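Local coordinates for protein homocitrate synthase (Sulfolobus acidocaldarius, PDB 6KTQ) that catalyses the aldol-type condensation of 2-oxoglutarate with acetyl-CoA to homocitrate, the first step of lysine biosynthesis by the alpha-aminoadipate pathway, at residues S131-K136 and A168-R173; H105-K110 and A125-I130; Y312-K317 and E338-S343. All coordinates share one frame; numbering follows the deposited sequence.

Contact 1. Residues S131-K136 and A168-R173. With AKG (2-oxoglutaric acid), chain D; COA (coenzyme A), chain E.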
loop_
_atom_site.group_PDB
_atom_site.type_symbol
_atom_site.label_atom_id
_atom_site.label_comp_id
_atom_site.label_asym_id
_atom_site.label_seq_id
_atom_site.Cartn_x
_atom_site.Cartn_y
_atom_site.Cartn_z
ATOM N N SER A 131 -5.204 18.290 -21.206
ATOM C CA SER A 131 -6.447 17.678 -21.602
ATOM C C SER A 131 -6.756 18.115 -22.998
ATOM O O SER A 131 -6.230 19.129 -23.462
ATOM C CB SER A 131 -7.599 18.162 -20.704
ATOM O OG SER A 131 -7.760 19.565 -20.833
ATOM N N ASP A 132 -7.660 17.395 -23.645
ATOM C CA ASP A 132 -8.060 17.732 -24.996
ATOM C C ASP A 132 -8.763 19.090 -25.107
ATOM O O ASP A 132 -8.504 19.812 -26.081
ATOM C CB ASP A 132 -8.953 16.649 -25.607
ATOM C CG ASP A 132 -8.227 15.299 -25.801
ATOM O OD1 ASP A 132 -6.993 15.171 -25.636
ATOM O OD2 ASP A 132 -8.935 14.336 -26.116
ATOM N N THR A 133 -9.643 19.461 -24.160
ATOM C CA THR A 133 -10.231 20.796 -24.211
ATOM C C THR A 133 -9.136 21.854 -24.065
ATOM O O THR A 133 -9.157 22.848 -24.764
ATOM C CB THR A 133 -11.368 21.081 -23.171
ATOM O OG1 THR A 133 -10.831 21.118 -21.834
ATOM C CG2 THR A 133 -12.474 20.049 -23.268
ATOM N N HIS A 134 -8.176 21.661 -23.174
ATOM C CA HIS A 134 -7.128 22.670 -23.028
ATOM C C HIS A 134 -6.257 22.754 -24.276
ATOM O O HIS A 134 -5.940 23.850 -24.734
ATOM C CB HIS A 134 -6.238 22.411 -21.817
ATOM C CG HIS A 134 -6.820 22.903 -20.528
ATOM N ND1 HIS A 134 -8.136 22.683 -20.171
ATOM C CD2 HIS A 134 -6.267 23.596 -19.511
ATOM C CE1 HIS A 134 -8.372 23.221 -18.990
ATOM N NE2 HIS A 134 -7.255 23.789 -18.572
ATOM N N LEU A 135 -5.845 21.612 -24.810
ATOM C CA LEU A 135 -5.005 21.614 -26.025
ATOM C C LEU A 135 -5.701 22.313 -27.186
ATOM O O LEU A 135 -5.088 23.109 -27.894
ATOM C CB LEU A 135 -4.633 20.183 -26.439
ATOM C CG LEU A 135 -3.703 19.438 -25.505
ATOM C CD1 LEU A 135 -3.715 17.956 -25.855
ATOM C CD2 LEU A 135 -2.298 19.996 -25.549
ATOM N N LYS A 136 -6.973 22.012 -27.385
ATOM C CA LYS A 136 -7.732 22.612 -28.467
ATOM C C LYS A 136 -8.102 24.069 -28.176
ATOM O O LYS A 136 -7.697 24.983 -28.897
ATOM C CB LYS A 136 -8.997 21.805 -28.739
ATOM C CG LYS A 136 -9.854 22.407 -29.847
ATOM C CD LYS A 136 -11.088 21.574 -30.149
ATOM C CE LYS A 136 -11.976 22.284 -31.163
ATOM N NZ LYS A 136 -13.295 21.604 -31.298
ATOM N N ALA A 168 0.895 19.468 -14.867
ATOM C CA ALA A 168 -0.012 18.976 -15.845
ATOM C C ALA A 168 -1.398 19.497 -15.499
ATOM O O ALA A 168 -2.102 18.945 -14.651
ATOM C CB ALA A 168 -0.000 17.456 -15.885
ATOM N N GLU A 169 -1.771 20.591 -16.157
ATOM C CA GLU A 169 -3.023 21.256 -15.888
ATOM C C GLU A 169 -4.153 20.477 -16.534
ATOM O O GLU A 169 -4.014 19.966 -17.667
ATOM C CB GLU A 169 -2.934 22.709 -16.385
ATOM C CG GLU A 169 -4.168 23.536 -16.188
ATOM C CD GLU A 169 -3.961 25.005 -16.552
ATOM O OE1 GLU A 169 -4.657 25.857 -15.952
ATOM O OE2 GLU A 169 -3.133 25.308 -17.454
ATOM N N ASP A 170 -5.266 20.383 -15.805
ATOM C CA ASP A 170 -6.432 19.566 -16.180
ATOM C C ASP A 170 -6.063 18.097 -16.441
ATOM O O ASP A 170 -6.700 17.408 -17.253
ATOM C CB ASP A 170 -7.133 20.155 -17.391
ATOM C CG ASP A 170 -8.587 19.808 -17.464
ATOM O OD1 ASP A 170 -9.205 19.405 -16.457
ATOM O OD2 ASP A 170 -9.155 19.937 -18.552
ATOM N N ALA A 171 -5.050 17.641 -15.729
ATOM C CA ALA A 171 -4.614 16.242 -15.796
ATOM C C ALA A 171 -5.728 15.285 -15.469
ATOM O O ALA A 171 -5.793 14.190 -16.033
ATOM C CB ALA A 171 -3.472 16.012 -14.845
ATOM N N THR A 172 -6.636 15.688 -14.579
ATOM C CA THR A 172 -7.664 14.781 -14.116
ATOM C C THR A 172 -8.794 14.606 -15.122
ATOM O O THR A 172 -9.634 13.769 -14.906
ATOM C CB THR A 172 -8.201 15.208 -12.737
ATOM O OG1 THR A 172 -8.805 16.507 -12.835
ATOM C CG2 THR A 172 -7.043 15.270 -11.733
ATOM N N ARG A 173 -8.813 15.365 -16.226
ATOM C CA ARG A 173 -9.729 15.099 -17.318
ATOM C C ARG A 173 -8.997 14.780 -18.634
ATOM O O ARG A 173 -9.605 14.708 -19.683
ATOM C CB ARG A 173 -10.694 16.268 -17.510
ATOM C CG ARG A 173 -11.577 16.543 -16.290
ATOM C CD ARG A 173 -12.608 17.624 -16.572
ATOM N NE ARG A 173 -11.955 18.893 -16.902
ATOM C CZ ARG A 173 -12.573 20.000 -17.292
ATOM N NH1 ARG A 173 -11.855 21.084 -17.586
ATOM N NH2 ARG A 173 -13.886 20.046 -17.374
HETATM C C1 AKG D . -4.352 24.465 -11.948
HETATM O O1 AKG D . -5.363 24.210 -11.268
HETATM O O2 AKG D . -4.234 23.984 -13.098
HETATM C C2 AKG D . -3.311 25.344 -11.375
HETATM O O5 AKG D . -3.629 26.351 -10.728
HETATM C C3 AKG D . -1.841 24.972 -11.544
HETATM C C4 AKG D . -1.481 24.072 -10.358
HETATM C C5 AKG D . -0.012 23.705 -10.190
HETATM O O3 AKG D . 0.224 22.589 -9.639
HETATM O O4 AKG D . 0.897 24.489 -10.609
HETATM N N1A COA E . 2.189 28.136 -21.874
HETATM C C2A COA E . 2.275 28.985 -22.936
HETATM N N3A COA E . 1.272 29.840 -23.298
HETATM C C4A COA E . 0.107 29.867 -22.623
HETATM C C5A COA E . -0.058 28.987 -21.464
HETATM C C6A COA E . 1.066 28.090 -21.124
HETATM N N6A COA E . 0.946 27.260 -20.070
HETATM N N7A COA E . -1.287 29.228 -20.969
HETATM C C8A COA E . -1.872 30.180 -21.753
HETATM N N9A COA E . -1.038 30.541 -22.735
HETATM C C1B COA E . -1.241 31.611 -23.723
HETATM C C2B COA E . -2.500 31.525 -24.542
HETATM O O2B COA E . -2.402 30.625 -25.630
HETATM C C3B COA E . -2.589 32.967 -24.988
HETATM O O3B COA E . -1.617 33.330 -25.944
HETATM P P3B COA E . -2.016 34.348 -27.116
HETATM O O7A COA E . -1.018 33.961 -28.145
HETATM O O8A COA E . -1.818 35.700 -26.463
HETATM O O9A COA E . -3.436 34.051 -27.468
HETATM C C4B COA E . -2.269 33.733 -23.730
HETATM O O4B COA E . -1.366 32.859 -23.008
HETATM C C5B COA E . -3.686 33.985 -23.233
HETATM O O5B COA E . -3.806 34.865 -22.195
HETATM P P1A COA E . -3.911 36.467 -22.141
HETATM O O1A COA E . -4.123 36.420 -20.673
HETATM O O2A COA E . -4.935 37.106 -23.041
HETATM O O3A COA E . -2.410 36.855 -22.581
HETATM P P2A COA E . -1.571 38.128 -22.160
HETATM O O4A COA E . -2.405 39.366 -22.360
HETATM O O5A COA E . -0.215 37.979 -22.794
HETATM O O6A COA E . -1.288 37.942 -20.601
HETATM C CBP COA E . -0.442 36.882 -18.602
HETATM C CCP COA E . -0.571 36.792 -20.126
HETATM C CDP COA E . 0.289 35.653 -18.040
HETATM C CEP COA E . 0.369 38.137 -18.253
HETATM C CAP COA E . -1.860 37.028 -18.042
HETATM O OAP COA E . -2.763 36.031 -18.539
HETATM C C9P COA E . -1.853 36.954 -16.550
HETATM O O9P COA E . -1.364 37.865 -15.924
HETATM N N8P COA E . -2.389 35.851 -16.021
HETATM C C7P COA E . -2.483 35.592 -14.597
HETATM C C6P COA E . -1.697 34.324 -14.230
HETATM C C5P COA E . -2.373 33.112 -14.841
HETATM O O5P COA E . -3.168 33.256 -15.780
HETATM N N4P COA E . -2.046 31.918 -14.326
HETATM C C3P COA E . -2.582 30.693 -14.917
HETATM C C2P COA E . -2.385 29.443 -14.078
HETATM S S1P COA E . -2.916 28.063 -15.138
HETATM O O HOH W 1 -9.214 15.075 -22.384
HETATM O O HOH W 2 -11.306 18.906 -20.212
#

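Contact 2. Residues H105-K110 and A125-I130. With COA (coenzyme A), chain E.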
loop_
_atom_site.group_PDB
_atom_site.type_symbol
_atom_site.label_atom_id
_atom_site.label_comp_id
_atom_site.label_asym_id
_atom_site.label_seq_id
_atom_site.Cartn_x
_atom_site.Cartn_y
_atom_site.Cartn_z
ATOM N N HIS A 105 6.287 30.385 -10.600
ATOM C CA HIS A 105 5.432 29.833 -11.613
ATOM C C HIS A 105 5.871 30.362 -12.974
ATOM O O HIS A 105 6.464 31.457 -13.069
ATOM C CB HIS A 105 3.995 30.259 -11.294
ATOM C CG HIS A 105 2.982 29.166 -11.422
ATOM N ND1 HIS A 105 1.733 29.375 -11.957
ATOM C CD2 HIS A 105 3.023 27.865 -11.065
ATOM C CE1 HIS A 105 1.051 28.249 -11.940
ATOM N NE2 HIS A 105 1.814 27.311 -11.407
ATOM N N SER A 106 5.550 29.617 -14.033
ATOM C CA SER A 106 5.949 29.978 -15.388
ATOM C C SER A 106 5.071 29.329 -16.458
ATOM O O SER A 106 4.727 28.152 -16.360
ATOM C CB SER A 106 7.394 29.533 -15.600
ATOM O OG SER A 106 7.932 29.984 -16.824
ATOM N N ARG A 107 4.701 30.092 -17.492
ATOM C CA ARG A 107 4.128 29.489 -18.683
ATOM C C ARG A 107 5.244 28.761 -19.398
ATOM O O ARG A 107 6.422 28.903 -19.051
ATOM C CB ARG A 107 3.505 30.542 -19.612
ATOM C CG ARG A 107 2.199 31.086 -19.069
ATOM C CD ARG A 107 1.627 32.128 -20.002
ATOM N NE ARG A 107 2.557 33.238 -20.097
ATOM C CZ ARG A 107 2.447 34.227 -20.970
ATOM N NH1 ARG A 107 1.431 34.265 -21.841
ATOM N NH2 ARG A 107 3.355 35.189 -20.954
ATOM N N ALA A 108 4.879 27.974 -20.386
ATOM C CA ALA A 108 5.865 27.376 -21.260
ATOM C C ALA A 108 6.221 28.419 -22.311
ATOM O O ALA A 108 5.875 28.283 -23.462
ATOM C CB ALA A 108 5.316 26.119 -21.900
ATOM N N VAL A 109 6.904 29.475 -21.893
ATOM C CA VAL A 109 7.359 30.508 -22.818
ATOM C C VAL A 109 8.694 30.992 -22.282
ATOM O O VAL A 109 8.846 31.193 -21.074
ATOM C CB VAL A 109 6.356 31.692 -23.027
ATOM C CG1 VAL A 109 4.921 31.217 -23.171
ATOM C CG2 VAL A 109 6.440 32.727 -21.926
ATOM N N LYS A 110 9.650 31.150 -23.191
ATOM C CA LYS A 110 11.035 31.501 -22.863
ATOM C C LYS A 110 11.142 32.683 -21.913
ATOM O O LYS A 110 11.879 32.627 -20.925
ATOM C CB LYS A 110 11.822 31.827 -24.141
ATOM C CG LYS A 110 12.589 30.658 -24.756
ATOM C CD LYS A 110 13.276 31.041 -26.072
ATOM C CE LYS A 110 13.761 32.496 -26.098
ATOM N NZ LYS A 110 14.453 32.857 -27.366
ATOM N N ALA A 125 8.205 26.248 -11.795
ATOM C CA ALA A 125 7.070 25.374 -12.104
ATOM C C ALA A 125 6.439 25.785 -13.399
ATOM O O ALA A 125 5.746 26.808 -13.463
ATOM C CB ALA A 125 6.034 25.422 -10.991
ATOM N N ILE A 126 6.685 25.000 -14.440
ATOM C CA ILE A 126 6.118 25.275 -15.748
ATOM C C ILE A 126 4.830 24.515 -15.865
ATOM O O ILE A 126 4.798 23.300 -15.634
ATOM C CB ILE A 126 7.052 24.857 -16.897
ATOM C CG1 ILE A 126 8.348 25.683 -16.867
ATOM C CG2 ILE A 126 6.338 25.039 -18.218
ATOM C CD1 ILE A 126 9.433 25.150 -17.781
ATOM N N PHE A 127 3.773 25.231 -16.220
ATOM C CA PHE A 127 2.462 24.623 -16.387
ATOM C C PHE A 127 2.036 24.566 -17.837
ATOM O O PHE A 127 2.423 25.409 -18.629
ATOM C CB PHE A 127 1.402 25.343 -15.522
ATOM C CG PHE A 127 1.242 26.811 -15.816
ATOM C CD1 PHE A 127 2.017 27.760 -15.145
ATOM C CD2 PHE A 127 0.278 27.243 -16.716
ATOM C CE1 PHE A 127 1.856 29.111 -15.401
ATOM C CE2 PHE A 127 0.102 28.587 -16.976
ATOM C CZ PHE A 127 0.891 29.521 -16.331
ATOM N N TYR A 128 1.261 23.544 -18.186
ATOM C CA TYR A 128 0.633 23.463 -19.496
ATOM C C TYR A 128 -0.582 22.579 -19.380
ATOM O O TYR A 128 -0.587 21.608 -18.623
ATOM C CB TYR A 128 1.612 22.884 -20.540
ATOM C CG TYR A 128 1.397 23.336 -21.972
ATOM C CD1 TYR A 128 2.014 24.492 -22.464
ATOM C CD2 TYR A 128 0.617 22.590 -22.852
ATOM C CE1 TYR A 128 1.822 24.900 -23.794
ATOM C CE2 TYR A 128 0.418 22.989 -24.173
ATOM C CZ TYR A 128 1.021 24.134 -24.637
ATOM O OH TYR A 128 0.801 24.518 -25.935
ATOM N N GLY A 129 -1.589 22.894 -20.180
ATOM C CA GLY A 129 -2.865 22.214 -20.138
ATOM C C GLY A 129 -2.788 21.025 -21.060
ATOM O O GLY A 129 -2.565 21.196 -22.243
ATOM N N ILE A 130 -2.991 19.820 -20.530
ATOM C CA ILE A 130 -2.791 18.620 -21.337
ATOM C C ILE A 130 -4.034 17.764 -21.575
ATOM O O ILE A 130 -3.943 16.665 -22.159
ATOM C CB ILE A 130 -1.581 17.816 -20.844
ATOM C CG1 ILE A 130 -1.601 17.550 -19.346
ATOM C CG2 ILE A 130 -0.310 18.572 -21.147
ATOM C CD1 ILE A 130 -2.750 16.686 -18.914
HETATM N N1A COA E . 2.189 28.136 -21.874
HETATM C C2A COA E . 2.275 28.985 -22.936
HETATM N N3A COA E . 1.272 29.840 -23.298
HETATM C C4A COA E . 0.107 29.867 -22.623
HETATM C C5A COA E . -0.058 28.987 -21.464
HETATM C C6A COA E . 1.066 28.090 -21.124
HETATM N N6A COA E . 0.946 27.260 -20.070
HETATM N N7A COA E . -1.287 29.228 -20.969
HETATM C C8A COA E . -1.872 30.180 -21.753
HETATM N N9A COA E . -1.038 30.541 -22.735
HETATM C C1B COA E . -1.241 31.611 -23.723
HETATM C C2B COA E . -2.500 31.525 -24.542
HETATM O O2B COA E . -2.402 30.625 -25.630
HETATM C C3B COA E . -2.589 32.967 -24.988
HETATM O O3B COA E . -1.617 33.330 -25.944
HETATM P P3B COA E . -2.016 34.348 -27.116
HETATM O O7A COA E . -1.018 33.961 -28.145
HETATM O O8A COA E . -1.818 35.700 -26.463
HETATM O O9A COA E . -3.436 34.051 -27.468
HETATM C C4B COA E . -2.269 33.733 -23.730
HETATM O O4B COA E . -1.366 32.859 -23.008
HETATM C C5B COA E . -3.686 33.985 -23.233
HETATM O O5B COA E . -3.806 34.865 -22.195
HETATM P P1A COA E . -3.911 36.467 -22.141
HETATM O O1A COA E . -4.123 36.420 -20.673
HETATM O O2A COA E . -4.935 37.106 -23.041
HETATM O O3A COA E . -2.410 36.855 -22.581
HETATM P P2A COA E . -1.571 38.128 -22.160
HETATM O O4A COA E . -2.405 39.366 -22.360
HETATM O O5A COA E . -0.215 37.979 -22.794
HETATM O O6A COA E . -1.288 37.942 -20.601
HETATM C CBP COA E . -0.442 36.882 -18.602
HETATM C CCP COA E . -0.571 36.792 -20.126
HETATM C CDP COA E . 0.289 35.653 -18.040
HETATM C CEP COA E . 0.369 38.137 -18.253
HETATM C CAP COA E . -1.860 37.028 -18.042
HETATM O OAP COA E . -2.763 36.031 -18.539
HETATM C C9P COA E . -1.853 36.954 -16.550
HETATM O O9P COA E . -1.364 37.865 -15.924
HETATM N N8P COA E . -2.389 35.851 -16.021
HETATM C C7P COA E . -2.483 35.592 -14.597
HETATM C C6P COA E . -1.697 34.324 -14.230
HETATM C C5P COA E . -2.373 33.112 -14.841
HETATM O O5P COA E . -3.168 33.256 -15.780
HETATM N N4P COA E . -2.046 31.918 -14.326
HETATM C C3P COA E . -2.582 30.693 -14.917
HETATM C C2P COA E . -2.385 29.443 -14.078
HETATM S S1P COA E . -2.916 28.063 -15.138
#

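Contact 3. Residues Y312-K317 and E338-S343. With SO4 (sulfate ion), chain G.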
loop_
_atom_site.group_PDB
_atom_site.type_symbol
_atom_site.label_atom_id
_atom_site.label_comp_id
_atom_site.label_asym_id
_atom_site.label_seq_id
_atom_site.Cartn_x
_atom_site.Cartn_y
_atom_site.Cartn_z
ATOM N N TYR A 312 -16.658 28.447 15.408
ATOM C CA TYR A 312 -17.455 27.433 16.072
ATOM C C TYR A 312 -16.853 26.043 16.189
ATOM O O TYR A 312 -17.538 25.150 16.736
ATOM C CB TYR A 312 -18.827 27.279 15.390
ATOM C CG TYR A 312 -19.668 28.529 15.365
ATOM C CD1 TYR A 312 -19.425 29.589 16.216
ATOM C CD2 TYR A 312 -20.736 28.629 14.487
ATOM C CE1 TYR A 312 -20.215 30.731 16.175
ATOM C CE2 TYR A 312 -21.514 29.764 14.450
ATOM C CZ TYR A 312 -21.245 30.798 15.298
ATOM O OH TYR A 312 -22.033 31.926 15.249
ATOM N N ALA A 313 -15.620 25.835 15.704
ATOM C CA ALA A 313 -15.057 24.489 15.601
ATOM C C ALA A 313 -15.077 23.729 16.933
ATOM O O ALA A 313 -15.270 22.505 16.962
ATOM C CB ALA A 313 -13.629 24.539 15.054
ATOM N N PHE A 314 -14.835 24.424 18.036
ATOM C CA PHE A 314 -14.863 23.791 19.359
ATOM C C PHE A 314 -15.925 24.448 20.283
ATOM O O PHE A 314 -15.744 24.520 21.490
ATOM C CB PHE A 314 -13.480 23.820 19.965
ATOM C CG PHE A 314 -12.448 23.129 19.114
ATOM C CD1 PHE A 314 -12.306 21.750 19.168
ATOM C CD2 PHE A 314 -11.662 23.841 18.248
ATOM C CE1 PHE A 314 -11.363 21.098 18.383
ATOM C CE2 PHE A 314 -10.729 23.198 17.440
ATOM C CZ PHE A 314 -10.572 21.826 17.525
ATOM N N VAL A 315 -17.034 24.894 19.689
ATOM C CA VAL A 315 -18.160 25.462 20.431
ATOM C C VAL A 315 -19.335 24.482 20.378
ATOM O O VAL A 315 -19.847 24.142 19.309
ATOM C CB VAL A 315 -18.588 26.816 19.848
ATOM C CG1 VAL A 315 -19.810 27.351 20.588
ATOM C CG2 VAL A 315 -17.440 27.826 19.873
ATOM N N HIS A 316 -19.766 24.034 21.539
ATOM C CA HIS A 316 -20.915 23.146 21.658
ATOM C C HIS A 316 -22.180 23.946 22.034
ATOM O O HIS A 316 -22.091 24.964 22.704
ATOM C CB HIS A 316 -20.602 22.135 22.731
ATOM C CG HIS A 316 -19.284 21.451 22.523
ATOM N ND1 HIS A 316 -19.118 20.449 21.602
ATOM C CD2 HIS A 316 -18.066 21.679 23.061
ATOM C CE1 HIS A 316 -17.860 20.046 21.619
ATOM N NE2 HIS A 316 -17.201 20.775 22.502
ATOM N N LYS A 317 -23.343 23.444 21.651
ATOM C CA LYS A 317 -24.617 24.116 21.910
ATOM C C LYS A 317 -25.675 23.223 22.582
ATOM O O LYS A 317 -26.240 23.578 23.647
ATOM C CB LYS A 317 -25.166 24.670 20.594
ATOM C CG LYS A 317 -26.513 25.355 20.748
ATOM C CD LYS A 317 -26.906 26.138 19.516
ATOM C CE LYS A 317 -28.379 25.981 19.220
ATOM N NZ LYS A 317 -28.848 26.991 18.253
ATOM N N GLU A 338 -6.689 22.133 22.316
ATOM C CA GLU A 338 -5.306 22.552 22.584
ATOM C C GLU A 338 -4.358 22.059 21.504
ATOM O O GLU A 338 -3.290 22.631 21.314
ATOM C CB GLU A 338 -4.836 22.050 23.969
ATOM C CG GLU A 338 -5.585 22.707 25.133
ATOM C CD GLU A 338 -7.018 22.174 25.377
ATOM O OE1 GLU A 338 -7.412 21.094 24.850
ATOM O OE2 GLU A 338 -7.763 22.859 26.121
ATOM N N THR A 339 -4.752 21.015 20.785
ATOM C CA THR A 339 -3.958 20.520 19.656
ATOM C C THR A 339 -3.669 21.650 18.695
ATOM O O THR A 339 -2.608 21.683 18.041
ATOM C CB THR A 339 -4.712 19.418 18.863
ATOM O OG1 THR A 339 -5.188 18.421 19.754
ATOM C CG2 THR A 339 -3.812 18.757 17.832
ATOM N N PHE A 340 -4.643 22.550 18.562
ATOM C CA PHE A 340 -4.534 23.681 17.654
ATOM C C PHE A 340 -4.351 25.020 18.392
ATOM O O PHE A 340 -4.546 26.074 17.819
ATOM C CB PHE A 340 -5.758 23.676 16.732
ATOM C CG PHE A 340 -5.978 22.346 16.069
ATOM C CD1 PHE A 340 -5.151 21.935 15.029
ATOM C CD2 PHE A 340 -6.945 21.472 16.526
ATOM C CE1 PHE A 340 -5.301 20.692 14.451
ATOM C CE2 PHE A 340 -7.121 20.241 15.937
ATOM C CZ PHE A 340 -6.298 19.843 14.898
ATOM N N GLY A 341 -3.954 24.980 19.657
ATOM C CA GLY A 341 -3.815 26.204 20.449
ATOM C C GLY A 341 -5.139 26.881 20.770
ATOM O O GLY A 341 -5.167 28.075 21.073
ATOM N N ARG A 342 -6.239 26.130 20.708
ATOM C CA ARG A 342 -7.572 26.695 20.970
ATOM C C ARG A 342 -8.165 26.155 22.247
ATOM O O ARG A 342 -7.614 25.237 22.841
ATOM C CB ARG A 342 -8.479 26.439 19.784
ATOM C CG ARG A 342 -7.810 26.877 18.492
ATOM C CD ARG A 342 -8.787 27.014 17.375
ATOM N NE ARG A 342 -9.789 28.042 17.641
ATOM C CZ ARG A 342 -10.927 28.099 16.973
ATOM N NH1 ARG A 342 -11.175 27.211 16.007
ATOM N NH2 ARG A 342 -11.808 29.064 17.226
ATOM N N SER A 343 -9.283 26.739 22.660
ATOM C CA SER A 343 -10.031 26.303 23.838
ATOM C C SER A 343 -11.497 26.154 23.482
ATOM O O SER A 343 -12.015 26.890 22.655
ATOM C CB SER A 343 -9.937 27.359 24.941
ATOM O OG SER A 343 -8.582 27.627 25.219
HETATM S S SO4 G . -9.759 30.359 20.447
HETATM O O1 SO4 G . -9.684 29.277 21.430
HETATM O O2 SO4 G . -9.650 31.657 21.112
HETATM O O3 SO4 G . -11.091 30.326 19.787
HETATM O O4 SO4 G . -8.751 30.245 19.391
#

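Contact 1. Residues S131-K136 and A168-R173
Ser-131, directly before helix 132-138, faces Asp-170 in the type II turn 168-171 that ends strand 163-169, their CA atoms 5.7 Å apart. The bond between the two is short: Ser-131 OG donates to Asp-170 OD2 at 2.7 Å, arriving on the anti side of the carboxylate and 27° out of its plane. Ser-131 is the N-cap residue of the helix, and the same hydroxyl accepts from His-134 N at 3.2 Å. A chi1 of 62° sets OG between the backbone N and the carbonyl carbon, from where it serves both partners. Arg-173 grips Asp-170 side-on in a salt bridge. Arg-173 NE lies 2.8 Å from Asp-170 OD1, on the syn lone pair, while NH1 comes from above the carboxylate plane to OD2, on the face opposite Ser-131 OG. Water 2 also donates to OD2 and joins it to Thr-133 OG1; water 1 spans Asp-132 N and Arg-173 O. The His-134 ring lies across the aspartate, with Asp-170 CB over its face in a CH-pi contact 3.8 Å from the centroid; Glu-169 CG lies obliquely to the ring, nearest NE2. Beyond that methylene, the extended Glu-169 side chain enters the pocket shared by 2-oxoglutarate and coenzyme A, and its OE2 forms a salt bridge with Lys-138. With three protein N-H or O-H groups and a water turned on it, the Asp-170 carboxylate is probably held ionised and fixed in rotation, which ties the start of the helix to the turn at the end of strand 163-169, which carries Glu-169.

Contact 2. Residues H105-K110 and A125-I130
The rings of His-105 and Phe-127 form an offset stack, centroids 4.6 Å apart and planes inclined by 23°, with Phe-127 CD1 over the rim of the imidazole. His-105 NE2 is hydrogen-bonded to 2-oxoglutarate. Phe-127 can lean over the neighbouring strand because its CG sits between the backbone N and the carbonyl carbon (chi1 59°). One face of its ring meets C2P of the coenzyme A thiol arm; Arg-107 CA lies over the opposite face, and Arg-107 CG touches Phe-127 CZ at 3.4 Å as the two side chains run side by side. Farther along, Ala-108 CB packs against both Ile-126 CG2 and Tyr-128 CD1, the latter at 3.7 Å. The backbones pair in parallel through Phe-127 N to Ser-106 O (3.1 Å), with a weaker bond from Ser-106 N to Ala-125 O. Past this pairing the chains diverge and the adenine enters: Ala-108 N donates to N1A at 3.1 Å, and N6A donates to Phe-127 O at 2.8 Å. Such an arrangement belongs to the C-terminal mouth of a TIM barrel, where the beta-alpha-beta unit 101-129 presents adjacent strand ends to both substrates' sites.

Contact 3. Residues Y312-K317 and E338-S343
Phe-314 and Phe-340 make the close-packed part of this contact: CZ of Phe-314 meets CD2 of Phe-340 at 3.8 Å, the two side chains crossing at about a right angle. Both residues are buried, and Phe-340 also packs on Ile-308. Arg-342 continues the packing along the Phe-314 ring, its NH1 lying 4.1 Å from Phe-314 CD2 at the ring edge, near its plane, with the guanidinium turned 83° from the ring. The same NH1 comes to 3.8 Å from Ala-313 CB and is held by the carbonyls of Ile-308 and Gly-310. Phe-314 closes in on these partners from the type I turn 312-315, which leads into the short strand 315-316; that strand pairs in parallel with 345-346, just after 338-343, within the homocitrate synthase post-HMGL region. The other side is polar, and the segments hardly meet there. A bend in the Arg-342 chain (chi3 63°) presents NE and NH2 to a sulfate, probably from the crystallisation liquor. Arg-342 NE donates to sulfate O4 at 3.0 Å and NH2 to O3 at 2.9 Å, while Ser-343 N donates to O1 at 2.8 Å. Exposed Ser-343 packs loosely, its carbonyl oxygen 4.3 Å from Phe-314 CB.

From the N terminus, contact 2 comes first: it brings 105-110 together with 125-130 around helix 110-118, joining neighbouring strands of the barrel. Contact 1 opens directly afterwards at 131 and closes a longer loop, through helix 143-159, at 168-173. The two are in series yet touch: Glu-169 N and O probably bond to Tyr-128 O and Ile-130 N; strand 123-129 thus pairs with 163-169 here and with 101-106 in contact 2, and both contacts reach coenzyme A. Contact 3 follows much later, closing the loop around helix 319-327 in the post-HMGL region, about 41 Å from contact 1 and 42 Å from contact 2, centre to centre. None of the three loops nests or crosses.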